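Local coordinates for protein probable transcriptional regulator (Pseudomonas aeruginosa, PDB 2ESN) that probably regulates transcription as a LysR-type factor, pairing a DNA-binding helix-turn-helix domain with a periplasmic-binding-protein-like domain expected to sense a small-molecule effector, at residues D185-A190 against S245-L250; A239-G244 against E262-A267. All blocks are in the same frame, centred on the assembly; numbering follows the deposited sequence.

Contact 1 (D185-A190 against S245-L250); sequences DHPRLA and STDFLL
A type I beta turn from His186 to Leu189, in the loop that follows strand 168-183 of the LysR substrate-binding domain, meets the short connection leading into strand 249-253. The histidine uses both ring nitrogens, one across the contact and one within its own turn. With CG anti to its backbone N (chi1 -175°), the ring reaches across so that NE2 donates to the backbone O of Asp247 at 2.7 Å. That oxygen lies close to the ring plane and offers a lone pair in the plane of its carbonyl, although the N-H...O angle of 142° leaves the bond somewhat bent. ND1, facing back into its own turn, accepts from the backbone N of Arg188 at 3.1 Å; with a bond at each end, the ring has little freedom to rotate. Pro187 CD rests over one face of it, while CD2 of Leu249 comes up obliquely, 4.1 Å from His186 CD2. The Asp247 carboxylate lies against the proline, OD1 being 3.2 Å from Pro187 CD. Its OD2 forms a long salt bridge of 3.6 Å to Arg188 NH2, the guanidinium and carboxylate planes standing steeply to each other. Arg188, bent at chi3, has its stronger partner in Glu201, to which NE is paired, and the N of Asp247 bonds to Gln124 of the second subunit. On the apolar side, CD1 of Leu189 meets CD2 of Leu249 at 4.3 Å. Both leucines also pack on Ala182 of strand 168-183, and Leu249 is backbone-bonded to Arg202 and Ala204 of strand 202-206.

Contact 2 (A239-G244 against E262-A267); sequences ALFLAG and EAAGLA
Apolar packing carries most of the contact between residues 239-244 of helix 236-244 and the place where helix 254-264 gives way to strand 266-269. Leu240 and Leu266 cross at about a right angle, methyl to methyl, with CD2 of Leu240 3.6 Å from CD1 of Leu266. The other methyl of Leu266, CD2, settles on the helix backbone beside Gly244, 3.6 Å from its N. Phe241 reaches the opposing helix end through the CD2, CE2 and CZ atoms of its ring, met obliquely: CD2 lies 3.5 Å from Ala264 CB, and CZ is 4.0 Å from Ala263 CB. The same ring makes an edge-to-face pair with Phe113 of the second subunit.

Backbone polar groups supply the rest. Gly244 CA approaches the O of Ala264 at 3.3 Å in a CA-H...O contact. With no CB on Gly244, its CA sits directly against that carbonyl, a tight backbone-to-backbone approach. A water joins the two backbones, donating to Gly244 O and to Gly265 O, 2.7 Å each.

Gly265, at positive phi, closes helix 254-264 with a Schellman motif and turns the chain into the strand, which pairs with strand 168-183. Helix 236-244 packs on helix 254-264 and on strands 168-183 and 249-253, which, with a glycine-terminated turn between helix and strand, fits the alpha/beta build of the LysR effector-binding domain.

Contacts 1 and 2 lie about 10 Å apart, centre to centre, in the LysR substrate-binding domain, and their segments alternate along the chain: 185-190, 239-244, 245-250, then 262-267. Helix 236-244 runs directly into the segment containing strand 249-253, which in turn leads to helix 254-264, so one helix-strand-helix passage supplies three of the four segments, with 185-190 coming from the loop after strand 168-183. Strand 168-183 pairs with strands 249-253 and 266-269, tying both contacts to the same sheet. Between them, Leu250 CD2 packs 3.8 Å from Leu240 N, and Phe248 O lies 4.0 Å from Ala243 CB. Both also touch the second subunit, so this corner of the domain combines internal packing with subunit association.

Contact 1 (D185-A190 against S245-L250)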
loop_
_atom_site.group_PDB
_atom_site.type_symbol
_atom_site.label_atom_id
_atom_site.label_comp_id
_atom_site.label_asym_id
_atom_site.label_seq_id
_atom_site.Cartn_x
_atom_site.Cartn_y
_atom_site.Cartn_z
ATOM N N ASP C 185 21.553 -35.152 25.197
ATOM C CA ASP C 185 22.193 -36.428 24.756
ATOM C C ASP C 185 22.204 -36.593 23.220
ATOM O O ASP C 185 21.424 -37.330 22.679
ATOM C CB ASP C 185 21.452 -37.599 25.368
ATOM C CG ASP C 185 21.521 -37.571 26.910
ATOM O OD1 ASP C 185 22.521 -37.133 27.517
ATOM O OD2 ASP C 185 20.544 -37.934 27.507
ATOM N N HIS C 186 23.086 -35.871 22.540
ATOM C CA HIS C 186 23.119 -35.913 21.080
ATOM C C HIS C 186 23.941 -37.175 20.717
ATOM O O HIS C 186 24.982 -37.409 21.336
ATOM C CB HIS C 186 23.815 -34.647 20.592
ATOM C CG HIS C 186 23.811 -34.485 19.093
ATOM N ND1 HIS C 186 24.619 -35.223 18.250
ATOM C CD2 HIS C 186 23.097 -33.656 18.300
ATOM C CE1 HIS C 186 24.356 -34.889 16.992
ATOM N NE2 HIS C 186 23.456 -33.920 16.997
ATOM N N PRO C 187 23.504 -37.971 19.699
ATOM C CA PRO C 187 24.236 -39.243 19.490
ATOM C C PRO C 187 25.707 -39.092 19.139
ATOM O O PRO C 187 26.447 -40.051 19.329
ATOM C CB PRO C 187 23.429 -39.986 18.403
ATOM C CG PRO C 187 22.622 -38.884 17.660
ATOM C CD PRO C 187 22.392 -37.782 18.746
ATOM N N ARG C 188 26.152 -37.904 18.712
ATOM C CA ARG C 188 27.490 -37.771 18.158
ATOM C C ARG C 188 28.312 -36.709 18.848
ATOM O O ARG C 188 29.420 -36.424 18.424
ATOM C CB ARG C 188 27.438 -37.523 16.646
ATOM C CG ARG C 188 27.003 -38.695 15.786
ATOM C CD ARG C 188 26.624 -38.358 14.288
ATOM N NE ARG C 188 25.468 -37.436 14.166
ATOM C CZ ARG C 188 24.203 -37.834 14.103
ATOM N NH1 ARG C 188 23.890 -39.133 14.174
ATOM N NH2 ARG C 188 23.231 -36.945 13.985
ATOM N N LEU C 189 27.818 -36.128 19.941
ATOM C CA LEU C 189 28.612 -35.171 20.644
ATOM C C LEU C 189 29.068 -35.768 21.925
ATOM O O LEU C 189 28.271 -35.957 22.847
ATOM C CB LEU C 189 27.854 -33.872 20.895
ATOM C CG LEU C 189 27.283 -33.098 19.704
ATOM C CD1 LEU C 189 26.696 -31.798 20.177
ATOM C CD2 LEU C 189 28.341 -32.856 18.600
ATOM N N ALA C 190 30.356 -36.031 22.012
ATOM C CA ALA C 190 30.919 -36.611 23.242
ATOM C C ALA C 190 31.404 -35.447 24.113
ATOM O O ALA C 190 31.422 -35.533 25.364
ATOM C CB ALA C 190 32.024 -37.598 22.933
ATOM N N SER C 245 14.583 -31.754 20.656
ATOM C CA SER C 245 13.915 -32.952 20.141
ATOM C C SER C 245 14.543 -33.543 18.863
ATOM O O SER C 245 14.004 -34.485 18.341
ATOM C CB SER C 245 12.412 -32.743 19.907
ATOM O OG SER C 245 11.733 -32.700 21.170
ATOM N N THR C 246 15.713 -33.081 18.446
ATOM C CA THR C 246 16.336 -33.628 17.262
ATOM C C THR C 246 17.829 -33.638 17.379
ATOM O O THR C 246 18.427 -33.159 18.406
ATOM C CB THR C 246 16.001 -32.747 16.022
ATOM O OG1 THR C 246 16.524 -31.450 16.297
ATOM C CG2 THR C 246 14.495 -32.652 15.752
ATOM N N ASP C 247 18.466 -34.117 16.292
ATOM C CA ASP C 247 19.907 -34.084 16.270
ATOM C C ASP C 247 20.398 -32.773 15.698
ATOM O O ASP C 247 21.628 -32.561 15.577
ATOM C CB ASP C 247 20.510 -35.290 15.511
ATOM C CG ASP C 247 20.088 -36.616 16.152
ATOM O OD1 ASP C 247 19.733 -36.596 17.353
ATOM O OD2 ASP C 247 20.056 -37.646 15.470
ATOM N N PHE C 248 19.459 -31.867 15.430
ATOM C CA PHE C 248 19.877 -30.603 14.818
ATOM C C PHE C 248 20.624 -29.717 15.751
ATOM O O PHE C 248 20.280 -29.621 16.932
ATOM C CB PHE C 248 18.695 -29.847 14.233
ATOM C CG PHE C 248 17.840 -30.661 13.285
ATOM C CD1 PHE C 248 16.554 -30.271 13.044
ATOM C CD2 PHE C 248 18.331 -31.767 12.598
ATOM C CE1 PHE C 248 15.724 -30.952 12.162
ATOM C CE2 PHE C 248 17.502 -32.497 11.689
ATOM C CZ PHE C 248 16.212 -32.080 11.463
ATOM N N LEU C 249 21.590 -28.974 15.207
ATOM C CA LEU C 249 22.279 -27.987 15.970
ATOM C C LEU C 249 21.682 -26.580 15.727
ATOM O O LEU C 249 21.149 -26.305 14.636
ATOM C CB LEU C 249 23.752 -28.026 15.591
ATOM C CG LEU C 249 24.476 -29.384 15.825
ATOM C CD1 LEU C 249 25.960 -29.212 15.573
ATOM C CD2 LEU C 249 24.267 -29.834 17.272
ATOM N N LEU C 250 21.776 -25.700 16.728
ATOM C CA LEU C 250 21.242 -24.371 16.624
ATOM C C LEU C 250 22.289 -23.443 17.181
ATOM O O LEU C 250 22.837 -23.710 18.239
ATOM C CB LEU C 250 19.913 -24.234 17.402
ATOM C CG LEU C 250 19.414 -22.790 17.702
ATOM C CD1 LEU C 250 18.873 -22.110 16.411
ATOM C CD2 LEU C 250 18.307 -22.797 18.779
#

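Contact 2 (A239-G244 against E262-A267)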
loop_
_atom_site.group_PDB
_atom_site.type_symbol
_atom_site.label_atom_id
_atom_site.label_comp_id
_atom_site.label_asym_id
_atom_site.label_seq_id
_atom_site.Cartn_x
_atom_site.Cartn_y
_atom_site.Cartn_z
ATOM N N ALA C 239 12.777 -22.527 18.397
ATOM C CA ALA C 239 13.942 -23.212 17.785
ATOM C C ALA C 239 14.713 -24.015 18.826
ATOM O O ALA C 239 15.217 -25.100 18.541
ATOM C CB ALA C 239 14.888 -22.183 17.159
ATOM N N LEU C 240 14.812 -23.467 20.019
ATOM C CA LEU C 240 15.496 -24.098 21.151
ATOM C C LEU C 240 14.763 -25.390 21.486
ATOM O O LEU C 240 15.402 -26.431 21.652
ATOM C CB LEU C 240 15.553 -23.110 22.348
ATOM C CG LEU C 240 16.620 -22.039 22.170
ATOM C CD1 LEU C 240 16.349 -20.813 23.023
ATOM C CD2 LEU C 240 17.988 -22.601 22.539
ATOM N N PHE C 241 13.431 -25.396 21.473
ATOM C CA PHE C 241 12.730 -26.685 21.662
ATOM C C PHE C 241 12.920 -27.664 20.505
ATOM O O PHE C 241 12.991 -28.896 20.717
ATOM C CB PHE C 241 11.223 -26.517 21.929
ATOM C CG PHE C 241 10.931 -26.006 23.319
ATOM C CD1 PHE C 241 10.712 -24.647 23.532
ATOM C CD2 PHE C 241 10.892 -26.913 24.408
ATOM C CE1 PHE C 241 10.406 -24.176 24.847
ATOM C CE2 PHE C 241 10.633 -26.483 25.712
ATOM C CZ PHE C 241 10.381 -25.102 25.941
ATOM N N LEU C 242 12.988 -27.129 19.292
ATOM C CA LEU C 242 13.282 -27.977 18.146
ATOM C C LEU C 242 14.634 -28.724 18.316
ATOM O O LEU C 242 14.741 -29.929 18.120
ATOM C CB LEU C 242 13.291 -27.105 16.870
ATOM C CG LEU C 242 13.893 -27.783 15.600
ATOM C CD1 LEU C 242 13.008 -29.004 15.170
ATOM C CD2 LEU C 242 13.968 -26.764 14.478
ATOM N N ALA C 243 15.665 -27.988 18.674
ATOM C CA ALA C 243 17.000 -28.546 18.985
ATOM C C ALA C 243 17.064 -29.625 20.075
ATOM O O ALA C 243 17.947 -30.522 20.012
ATOM C CB ALA C 243 17.931 -27.427 19.341
ATOM N N GLY C 244 16.189 -29.508 21.103
ATOM C CA GLY C 244 16.044 -30.490 22.173
ATOM C C GLY C 244 15.316 -31.766 21.771
ATOM O O GLY C 244 15.430 -32.765 22.467
ATOM N N GLU C 262 17.060 -26.256 30.523
ATOM C CA GLU C 262 16.326 -27.348 31.216
ATOM C C GLU C 262 15.000 -27.696 30.613
ATOM O O GLU C 262 14.694 -28.864 30.422
ATOM C CB GLU C 262 16.121 -26.979 32.701
ATOM C CG GLU C 262 17.245 -27.433 33.559
ATOM C CD GLU C 262 17.200 -28.955 33.778
ATOM O OE1 GLU C 262 16.096 -29.582 33.655
ATOM O OE2 GLU C 262 18.279 -29.519 34.081
ATOM N N ALA C 263 14.189 -26.681 30.378
ATOM C CA ALA C 263 12.870 -26.878 29.748
ATOM C C ALA C 263 12.940 -27.686 28.447
ATOM O O ALA C 263 12.033 -28.507 28.192
ATOM C CB ALA C 263 12.246 -25.548 29.445
ATOM N N ALA C 264 13.953 -27.414 27.586
ATOM C CA ALA C 264 13.985 -28.113 26.279
ATOM C C ALA C 264 14.980 -29.292 26.283
ATOM O O ALA C 264 15.119 -29.968 25.260
ATOM C CB ALA C 264 14.304 -27.156 25.154
ATOM N N GLY C 265 15.682 -29.518 27.387
ATOM C CA GLY C 265 16.701 -30.621 27.464
ATOM C C GLY C 265 17.938 -30.313 26.599
ATOM O O GLY C 265 18.230 -31.059 25.638
ATOM N N LEU C 266 18.685 -29.247 26.913
ATOM C CA LEU C 266 19.812 -28.850 26.012
ATOM C C LEU C 266 21.131 -28.902 26.658
ATOM O O LEU C 266 21.178 -28.692 27.853
ATOM C CB LEU C 266 19.647 -27.373 25.552
ATOM C CG LEU C 266 18.257 -27.044 24.999
ATOM C CD1 LEU C 266 18.102 -25.466 24.710
ATOM C CD2 LEU C 266 17.935 -27.911 23.773
ATOM N N ALA C 267 22.180 -29.085 25.840
ATOM C CA ALA C 267 23.563 -28.744 26.141
ATOM C C ALA C 267 24.020 -27.468 25.369
ATOM O O ALA C 267 23.636 -27.235 24.208
ATOM C CB ALA C 267 24.436 -29.903 25.759
HETATM O O HOH W 1 16.710 -33.128 24.815
#